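Local coordinates for kallistatin (Homo sapiens, PDB 6F4V), which inhibits tissue kallikrein as a serpin, forming a stable equimolar complex with the protease and being cleaved at its reactive site, at residues G88-G94 with Y166-L172; E205-Y209 with L220-Y224. The contacts are given in a common frame with arbitrary orientation. Numbering follows the deposited sequence.

Interaction 1 of 2, residues G88-G94 with Y166-L172; sequences GLETRVG and YIYFKAL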
ATOM      1  N   GLY A  88      17.151   9.612  -7.656  1.00 63.82           N
ATOM      2  CA  GLY A  88      16.114  10.554  -7.185  1.00 54.61           C
ATOM      3  C   GLY A  88      14.878   9.841  -6.651  1.00 49.42           C
ATOM      4  O   GLY A  88      13.715  10.379  -6.774  1.00 38.30           O
ATOM      5  N   LEU A  89      15.130   8.642  -6.076  1.00 46.24           N
ATOM      6  CA  LEU A  89      14.101   7.783  -5.510  1.00 42.30           C
ATOM      7  C   LEU A  89      14.585   6.929  -4.336  1.00 39.50           C
ATOM      8  O   LEU A  89      15.481   6.101  -4.479  1.00 37.85           O
ATOM      9  CB  LEU A  89      13.547   6.864  -6.593  1.00 44.53           C
ATOM     10  CG  LEU A  89      12.237   6.108  -6.316  1.00 44.21           C
ATOM     11  CD1 LEU A  89      11.281   6.195  -7.504  1.00 42.54           C
ATOM     12  CD2 LEU A  89      12.509   4.663  -5.931  1.00 43.94           C
ATOM     13  N   GLU A  90      13.963   7.131  -3.176  1.00 36.60           N
ATOM     14  CA  GLU A  90      14.208   6.309  -2.000  1.00 35.61           C
ATOM     15  C   GLU A  90      13.011   5.374  -1.838  1.00 34.34           C
ATOM     16  O   GLU A  90      11.860   5.827  -1.799  1.00 30.62           O
ATOM     17  CB  GLU A  90      14.371   7.194  -0.755  1.00 36.46           C
ATOM     18  CG  GLU A  90      14.677   6.411   0.525  1.00 38.78           C
ATOM     19  CD  GLU A  90      14.662   7.262   1.785  1.00 39.91           C
ATOM     20  OE1 GLU A  90      14.632   8.497   1.692  1.00 42.55           O
ATOM     21  OE2 GLU A  90      14.718   6.700   2.901  1.00 42.55           O
ATOM     22  N   THR A  91      13.287   4.074  -1.838  1.00 32.86           N
ATOM     23  CA  THR A  91      12.323   3.097  -1.416  0.50 32.15           C
ATOM     24  C   THR A  91      13.016   2.185  -0.411  1.00 32.82           C
ATOM     25  O   THR A  91      14.153   1.719  -0.646  1.00 32.08           O
ATOM     26  CB  THR A  91      11.745   2.310  -2.602  0.50 32.31           C
ATOM     27  OG1 THR A  91      11.220   3.230  -3.559  0.50 32.44           O
ATOM     28  CG2 THR A  91      10.641   1.396  -2.147  0.50 31.63           C
ATOM     29  N   ARG A  92      12.361   1.984   0.732  1.00 29.62           N
ATOM     30  CA  ARG A  92      12.833   1.041   1.732  1.00 29.98           C
ATOM     31  C   ARG A  92      11.656   0.240   2.196  1.00 29.34           C
ATOM     32  O   ARG A  92      10.601   0.820   2.514  1.00 28.06           O
ATOM     33  CB  ARG A  92      13.463   1.734   2.935  1.00 30.98           C
ATOM     34  CG  ARG A  92      14.857   2.263   2.657  1.00 32.71           C
ATOM     35  CD  ARG A  92      15.464   2.996   3.831  1.00 33.95           C
ATOM     36  NE  ARG A  92      14.646   4.134   4.249  1.00 33.30           N
ATOM     37  CZ  ARG A  92      13.790   4.140   5.279  1.00 34.73           C
ATOM     38  NH1 ARG A  92      13.602   3.073   6.052  1.00 34.65           N
ATOM     39  NH2 ARG A  92      13.093   5.249   5.536  1.00 35.70           N
ATOM     40  N   VAL A  93      11.842  -1.068   2.221  1.00 28.13           N
ATOM     41  CA  VAL A  93      10.856  -2.002   2.749  1.00 27.97           C
ATOM     42  C   VAL A  93      11.584  -2.922   3.709  1.00 28.71           C
ATOM     43  O   VAL A  93      12.666  -3.410   3.402  1.00 29.51           O
ATOM     44  CB  VAL A  93      10.170  -2.798   1.660  1.00 28.35           C
ATOM     45  CG1 VAL A  93       9.134  -3.741   2.274  1.00 29.58           C
ATOM     46  CG2 VAL A  93       9.504  -1.867   0.652  1.00 28.64           C
ATOM     47  N   GLY A  94      11.028  -3.096   4.897  1.00 27.89           N
ATOM     48  CA  GLY A  94      11.636  -3.940   5.911  1.00 28.00           C
ATOM     49  C   GLY A  94      10.569  -4.607   6.756  1.00 27.85           C
ATOM     50  O   GLY A  94       9.392  -4.223   6.711  1.00 26.02           O
ATOM     51  N   TYR A 166       7.084  -2.411   6.972  1.00 25.54           N
ATOM     52  CA  TYR A 166       6.901  -1.000   6.615  1.00 26.13           C
ATOM     53  C   TYR A 166       7.445  -0.783   5.210  1.00 24.73           C
ATOM     54  O   TYR A 166       8.288  -1.568   4.712  1.00 24.68           O
ATOM     55  CB  TYR A 166       7.606  -0.078   7.634  1.00 28.21           C
ATOM     56  CG  TYR A 166       9.094  -0.269   7.563  1.00 32.02           C
ATOM     57  CD1 TYR A 166       9.869   0.448   6.630  1.00 33.64           C
ATOM     58  CD2 TYR A 166       9.729  -1.212   8.373  1.00 33.32           C
ATOM     59  CE1 TYR A 166      11.240   0.233   6.524  1.00 35.47           C
ATOM     60  CE2 TYR A 166      11.086  -1.419   8.281  1.00 35.23           C
ATOM     61  CZ  TYR A 166      11.840  -0.692   7.372  1.00 36.31           C
ATOM     62  OH  TYR A 166      13.196  -0.933   7.274  1.00 38.66           O
ATOM     63  N   ILE A 167       6.967   0.289   4.598  1.00 24.35           N
ATOM     64  CA  ILE A 167       7.450   0.771   3.336  1.00 23.09           C
ATOM     65  C   ILE A 167       7.543   2.280   3.468  1.00 23.25           C
ATOM     66  O   ILE A 167       6.669   2.926   4.030  1.00 22.13           O
ATOM     67  CB  ILE A 167       6.549   0.331   2.149  1.00 23.02           C
ATOM     68  CG1 ILE A 167       7.048   0.923   0.822  1.00 23.37           C
ATOM     69  CG2 ILE A 167       5.081   0.691   2.381  1.00 22.71           C
ATOM     70  CD1 ILE A 167       6.426   0.306  -0.423  1.00 23.04           C
ATOM     71  N   TYR A 168       8.647   2.807   2.958  1.00 23.27           N
ATOM     72  CA  TYR A 168       8.901   4.223   2.888  1.00 23.92           C
ATOM     73  C   TYR A 168       9.318   4.543   1.457  1.00 23.46           C
ATOM     74  O   TYR A 168      10.197   3.871   0.907  1.00 24.60           O
ATOM     75  CB  TYR A 168       9.980   4.654   3.866  1.00 24.55           C
ATOM     76  CG  TYR A 168      10.163   6.155   3.796  1.00 25.21           C
ATOM     77  CD1 TYR A 168       9.259   7.011   4.405  1.00 26.04           C
ATOM     78  CD2 TYR A 168      11.192   6.721   3.046  1.00 27.00           C
ATOM     79  CE1 TYR A 168       9.391   8.394   4.303  1.00 26.42           C
ATOM     80  CE2 TYR A 168      11.334   8.112   2.934  1.00 26.98           C
ATOM     81  CZ  TYR A 168      10.440   8.940   3.573  1.00 27.33           C
ATOM     82  OH  TYR A 168      10.540  10.323   3.485  1.00 27.75           O
ATOM     83  N   PHE A 169       8.685   5.558   0.879  1.00 22.91           N
ATOM     84  CA  PHE A 169       8.843   5.934  -0.509  1.00 22.84           C
ATOM     85  C   PHE A 169       8.959   7.438  -0.599  1.00 23.83           C
ATOM     86  O   PHE A 169       8.055   8.162  -0.195  1.00 22.65           O
ATOM     87  CB  PHE A 169       7.598   5.477  -1.286  1.00 22.66           C
ATOM     88  CG  PHE A 169       7.568   5.893  -2.725  1.00 22.48           C
ATOM     89  CD1 PHE A 169       8.201   5.135  -3.678  1.00 23.21           C
ATOM     90  CD2 PHE A 169       6.871   7.006  -3.132  1.00 22.60           C
ATOM     91  CE1 PHE A 169       8.158   5.479  -5.022  1.00 23.31           C
ATOM     92  CE2 PHE A 169       6.804   7.359  -4.490  1.00 23.48           C
ATOM     93  CZ  PHE A 169       7.453   6.585  -5.427  1.00 22.63           C
ATOM     94  N   LYS A 170      10.055   7.918  -1.178  1.00 24.13           N
ATOM     95  CA  LYS A 170      10.199   9.356  -1.411  1.00 24.53           C
ATOM     96  C   LYS A 170      10.872   9.512  -2.754  1.00 23.66           C
ATOM     97  O   LYS A 170      11.963   8.953  -2.992  1.00 24.25           O
ATOM     98  CB  LYS A 170      11.014  10.028  -0.280  1.00 26.14           C
ATOM     99  CG  LYS A 170      11.080  11.559  -0.450  1.00 27.78           C
ATOM    100  CD  LYS A 170      11.547  12.304   0.813  1.00 29.63           C
ATOM    101  CE  LYS A 170      12.933  11.970   1.286  1.00 30.63           C
ATOM    102  NZ  LYS A 170      13.213  12.658   2.610  1.00 31.26           N
ATOM    103  N   ALA A 171      10.215  10.238  -3.636  1.00 23.50           N
ATOM    104  CA  ALA A 171      10.621  10.280  -5.025  1.00 24.57           C
ATOM    105  C   ALA A 171      10.364  11.631  -5.626  1.00 24.20           C
ATOM    106  O   ALA A 171       9.294  12.193  -5.496  1.00 23.02           O
ATOM    107  CB  ALA A 171       9.852   9.222  -5.822  1.00 24.54           C
ATOM    108  N   LEU A 172      11.347  12.122  -6.356  1.00 25.17           N
ATOM    109  CA  LEU A 172      11.222  13.369  -7.091  1.00 26.10           C
ATOM    110  C   LEU A 172      10.444  13.194  -8.406  1.00 25.66           C
ATOM    111  O   LEU A 172      10.629  12.190  -9.112  1.00 25.47           O
ATOM    112  CB  LEU A 172      12.612  13.888  -7.451  1.00 27.72           C
ATOM    113  CG  LEU A 172      13.516  14.331  -6.309  1.00 29.25           C
ATOM    114  CD1 LEU A 172      14.938  14.469  -6.854  1.00 30.87           C
ATOM    115  CD2 LEU A 172      13.029  15.624  -5.682  1.00 29.72           C
TER
HETATM  116  O   HOH W   1      14.840   0.478   6.017  1.00 47.66           O
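Two neighbouring antiparallel strands of the large central sheet of the serpin fold, sheet A, pair here. The N-to-C directions of the two segments differ by 172°. The backbone does most of the work. Reciprocal N-H...O bonds join E90 with K170, R92 with Y168 and G94 with Y166, and L172 N adds one to G88 O at 3.0 Å. CA-H...O contacts fill the steps between, such as T91 CA to Y168 O at 3.2 Å. L89, T91, V93, I167, F169 and A171 share one face. L89 CD1 meets A171 CB at 3.7 Å, and T91 and V93 pack on helix 68-83. On its far edge, strand 166-172 bonds to strand 328-340, the inserted reactive loop of the cleaved serpin. The other face is polar. E90 and R92 form a salt bridge and find further charged partners in R145 and E143, respectively. Water 1 sits 2.9 Å from R92 NH1 and 2.5 Å from Y166 OH.

Interaction 2 of 2, residues E205-Y209 with L220-Y224; sequences EHHWY and LRMDY. With NA (sodium ion), chain J.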
ATOM      1  N   GLU A 205       5.348  21.764 -19.889  1.00 41.55           N
ATOM      2  CA  GLU A 205       5.874  20.429 -20.128  1.00 40.65           C
ATOM      3  C   GLU A 205       4.900  19.574 -20.924  1.00 37.29           C
ATOM      4  O   GLU A 205       3.701  19.810 -20.891  1.00 35.60           O
ATOM      5  CB  GLU A 205       6.139  19.733 -18.806  1.00 43.60           C
ATOM      6  CG  GLU A 205       7.120  20.451 -17.908  1.00 46.72           C
ATOM      7  CD  GLU A 205       8.497  20.512 -18.520  1.00 49.53           C
ATOM      8  OE1 GLU A 205       9.052  19.435 -18.837  1.00 53.34           O
ATOM      9  OE2 GLU A 205       9.008  21.635 -18.695  1.00 55.21           O
ATOM     10  N   HIS A 206       5.442  18.595 -21.643  1.00 35.71           N
ATOM     11  CA  HIS A 206       4.630  17.505 -22.195  1.00 35.49           C
ATOM     12  C   HIS A 206       4.388  16.507 -21.078  1.00 32.17           C
ATOM     13  O   HIS A 206       5.260  16.295 -20.252  1.00 31.18           O
ATOM     14  CB  HIS A 206       5.325  16.810 -23.353  1.00 36.43           C
ATOM     15  CG  HIS A 206       5.208  17.542 -24.659  1.00 40.69           C
ATOM     16  ND1 HIS A 206       5.449  18.892 -24.780  1.00 42.75           N
ATOM     17  CD2 HIS A 206       4.869  17.107 -25.900  1.00 41.99           C
ATOM     18  CE1 HIS A 206       5.248  19.264 -26.035  1.00 43.46           C
ATOM     19  NE2 HIS A 206       4.902  18.198 -26.736  1.00 43.64           N
ATOM     20  N   HIS A 207       3.207  15.900 -21.079  1.00 31.40           N
ATOM     21  CA  HIS A 207       2.850  14.849 -20.133  1.00 30.00           C
ATOM     22  C   HIS A 207       2.164  13.694 -20.841  1.00 29.86           C
ATOM     23  O   HIS A 207       1.637  13.872 -21.946  1.00 29.14           O
ATOM     24  CB  HIS A 207       1.900  15.443 -19.091  1.00 29.83           C
ATOM     25  CG  HIS A 207       2.599  16.214 -18.029  1.00 30.45           C
ATOM     26  ND1 HIS A 207       3.184  15.606 -16.940  1.00 31.80           N
ATOM     27  CD2 HIS A 207       2.850  17.540 -17.912  1.00 30.98           C
ATOM     28  CE1 HIS A 207       3.745  16.529 -16.183  1.00 31.73           C
ATOM     29  NE2 HIS A 207       3.551  17.710 -16.746  1.00 32.78           N
ATOM     30  N   TRP A 208       2.160  12.521 -20.187  1.00 29.37           N
ATOM     31  CA  TRP A 208       1.501  11.327 -20.687  1.00 28.99           C
ATOM     32  C   TRP A 208       0.107  11.344 -20.110  1.00 28.63           C
ATOM     33  O   TRP A 208      -0.054  11.174 -18.884  1.00 26.68           O
ATOM     34  CB  TRP A 208       2.246  10.077 -20.228  1.00 30.89           C
ATOM     35  CG  TRP A 208       3.564   9.929 -20.836  1.00 31.96           C
ATOM     36  CD1 TRP A 208       4.772  10.309 -20.316  1.00 33.62           C
ATOM     37  CD2 TRP A 208       3.835   9.332 -22.093  1.00 34.12           C
ATOM     38  NE1 TRP A 208       5.786   9.976 -21.188  1.00 34.59           N
ATOM     39  CE2 TRP A 208       5.234   9.372 -22.287  1.00 36.02           C
ATOM     40  CE3 TRP A 208       3.029   8.759 -23.078  1.00 35.60           C
ATOM     41  CZ2 TRP A 208       5.847   8.869 -23.452  1.00 38.24           C
ATOM     42  CZ3 TRP A 208       3.646   8.247 -24.230  1.00 37.56           C
ATOM     43  CH2 TRP A 208       5.028   8.292 -24.391  1.00 37.21           C
ATOM     44  N   TYR A 209      -0.897  11.617 -20.947  1.00 27.16           N
ATOM     45  CA  TYR A 209      -2.288  11.620 -20.487  1.00 27.93           C
ATOM     46  C   TYR A 209      -3.268  11.283 -21.599  1.00 28.30           C
ATOM     47  O   TYR A 209      -2.951  11.397 -22.780  1.00 27.10           O
ATOM     48  CB  TYR A 209      -2.675  12.962 -19.823  1.00 28.11           C
ATOM     49  CG  TYR A 209      -2.703  14.144 -20.787  1.00 29.87           C
ATOM     50  CD1 TYR A 209      -1.520  14.729 -21.231  1.00 30.29           C
ATOM     51  CD2 TYR A 209      -3.916  14.663 -21.254  1.00 30.42           C
ATOM     52  CE1 TYR A 209      -1.539  15.800 -22.112  1.00 31.17           C
ATOM     53  CE2 TYR A 209      -3.950  15.728 -22.143  1.00 31.00           C
ATOM     54  CZ  TYR A 209      -2.748  16.290 -22.568  1.00 31.93           C
ATOM     55  OH  TYR A 209      -2.763  17.357 -23.423  1.00 34.64           O
ATOM     56  N   LEU A 220      -3.689  10.565 -16.109  1.00 23.17           N
ATOM     57  CA  LEU A 220      -2.363  11.178 -16.206  1.00 22.32           C
ATOM     58  C   LEU A 220      -1.390  10.206 -15.613  1.00 22.27           C
ATOM     59  O   LEU A 220      -1.636   9.700 -14.511  1.00 21.51           O
ATOM     60  CB  LEU A 220      -2.347  12.471 -15.373  1.00 22.43           C
ATOM     61  CG  LEU A 220      -0.978  13.137 -15.130  1.00 22.11           C
ATOM     62  CD1 LEU A 220      -0.323  13.574 -16.438  1.00 22.74           C
ATOM     63  CD2 LEU A 220      -1.162  14.344 -14.235  1.00 22.86           C
ATOM     64  N   ARG A 221      -0.266   9.945 -16.287  1.00 22.72           N
ATOM     65  CA  ARG A 221       0.798   9.202 -15.639  1.00 24.42           C
ATOM     66  C   ARG A 221       1.990  10.147 -15.502  1.00 24.86           C
ATOM     67  O   ARG A 221       2.420  10.742 -16.514  1.00 24.62           O
ATOM     68  CB  ARG A 221       1.199   7.985 -16.457  1.00 26.52           C
ATOM     69  CG  ARG A 221       2.068   6.966 -15.735  1.00 28.35           C
ATOM     70  CD  ARG A 221       2.717   6.005 -16.757  1.00 29.89           C
ATOM     71  NE  ARG A 221       3.870   6.586 -17.411  1.00 33.92           N
ATOM     72  CZ  ARG A 221       4.102   6.808 -18.725  1.00 36.30           C
ATOM     73  NH1 ARG A 221       3.268   6.490 -19.676  1.00 36.31           N
ATOM     74  NH2 ARG A 221       5.255   7.382 -19.080  1.00 37.77           N
ATOM     75  N   MET A 222       2.463  10.335 -14.269  1.00 24.18           N
ATOM     76  CA  MET A 222       3.647  11.144 -14.009  1.00 25.19           C
ATOM     77  C   MET A 222       4.790  10.249 -13.569  1.00 26.05           C
ATOM     78  O   MET A 222       4.636   9.357 -12.716  1.00 25.59           O
ATOM     79  CB  MET A 222       3.378  12.215 -12.957  1.00 26.88           C
ATOM     80  CG  MET A 222       2.472  13.309 -13.452  1.00 28.63           C
ATOM     81  SD  MET A 222       2.167  14.565 -12.198  1.00 32.92           S
ATOM     82  CE  MET A 222       3.751  15.392 -12.212  1.00 32.09           C
ATOM     83  N   ASP A 223       5.943  10.475 -14.171  1.00 24.75           N
ATOM     84  CA  ASP A 223       7.110   9.678 -13.858  1.00 25.48           C
ATOM     85  C   ASP A 223       7.845  10.315 -12.704  1.00 24.57           C
ATOM     86  O   ASP A 223       7.892  11.543 -12.583  1.00 24.96           O
ATOM     87  CB  ASP A 223       8.025   9.538 -15.090  1.00 26.85           C
ATOM     88  CG  ASP A 223       7.396   8.637 -16.178  1.00 29.35           C
ATOM     89  OD1 ASP A 223       6.827   7.583 -15.835  1.00 31.67           O
ATOM     90  OD2 ASP A 223       7.330   9.023 -17.347  1.00 31.47           O
ATOM     91  N   TYR A 224       8.427   9.462 -11.877  1.00 23.99           N
ATOM     92  CA  TYR A 224       9.402   9.862 -10.877  1.00 24.34           C
ATOM     93  C   TYR A 224      10.811   9.639 -11.412  1.00 25.66           C
ATOM     94  O   TYR A 224      11.020   8.881 -12.369  1.00 25.62           O
ATOM     95  CB  TYR A 224       9.227   9.060  -9.614  1.00 23.43           C
ATOM     96  CG  TYR A 224       7.898   9.252  -8.918  1.00 22.82           C
ATOM     97  CD1 TYR A 224       7.589  10.463  -8.288  1.00 22.87           C
ATOM     98  CD2 TYR A 224       6.935   8.254  -8.921  1.00 22.50           C
ATOM     99  CE1 TYR A 224       6.394  10.650  -7.640  1.00 22.91           C
ATOM    100  CE2 TYR A 224       5.708   8.441  -8.295  1.00 22.22           C
ATOM    101  CZ  TYR A 224       5.450   9.612  -7.630  1.00 22.48           C
ATOM    102  OH  TYR A 224       4.237   9.802  -7.010  1.00 22.53           O
TER
HETATM  103 NA    NA J 408      11.586   7.308 -13.817  1.00 34.24          NA
HETATM  104  O   HOH W   2       3.611  12.852 -17.553  1.00 30.28           O
HETATM  105  O   HOH W   3       9.458   6.360 -14.116  1.00 24.65           O
HETATM  106  O   HOH W   4      13.942   8.021 -13.977  1.00 40.59           O
HETATM  107  O   HOH W   5      11.514   8.657 -15.684  1.00 43.75           O
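This is a splayed pairing within a beta hairpin of sheet B of the serpin fold. Strand 206-211 runs out and strand 217-223 returns. The turn between them carries D212, R213 and Y214, which line the glycan pocket. The N-to-C directions of 206-209 and 220-223 differ by 128°, well short of antiparallel, so direct pairing is short. R221 N donates to W208 O at 2.9 Å. Y209 and L220 pair on one face, with Y209 CB 4.2 Å from L220 CD1, while the Y209 ring turns away and its OH bonds to K267 O. The strands then part, and water 2 fills the gap. It accepts from W208 N at 3.0 Å, donates to R221 O at 2.6 Å and lies 2.9 Å from H207 ND1. H207 also bonds to Q202 through NE2.

Van der Waals contacts gather round H207. L220 CD1 lies 3.9 Å from H207 CB, and M222 CE lies 4.1 Å from H207 CE1. H207, L220 and M222 all rest on L270 of strand 269-282. On the W208 and R221 side, the guanidinium lies over the face of the indole in a cation-pi contact. R221 CZ is 4.0 Å from the centroid of the five-membered ring. R221 NH2 forms a salt bridge to D223 OD2 at 3.2 Å.

Beyond D223, Y224 O binds the sodium ion at 2.2 Å, and G226 O is a further ligand. The cation-pi contact thus bridges the strands, while D223, on the same strand as R221, helps to hold the guanidinium and balance its charge.

In the fold
Both interactions pair antiparallel strands, but in different sheets. Interaction 1 lies nearer the middle of the chain, about 12 Å from its centre. Interaction 2 lies farther out, at about 23 Å. Their own centres are about 20 Å apart. Each is only partly buried. Interaction 1 joins strands distant in sequence and relies on regular backbone bonding. Interaction 2 is local, within one hairpin, and relies more on side chains and a bridging water. Y224 connects them. Its ring meets F169 edge-to-face and packs on A171, while its carbonyl holds the sodium. One end of the sheet A pair therefore abuts the sheet B hairpin.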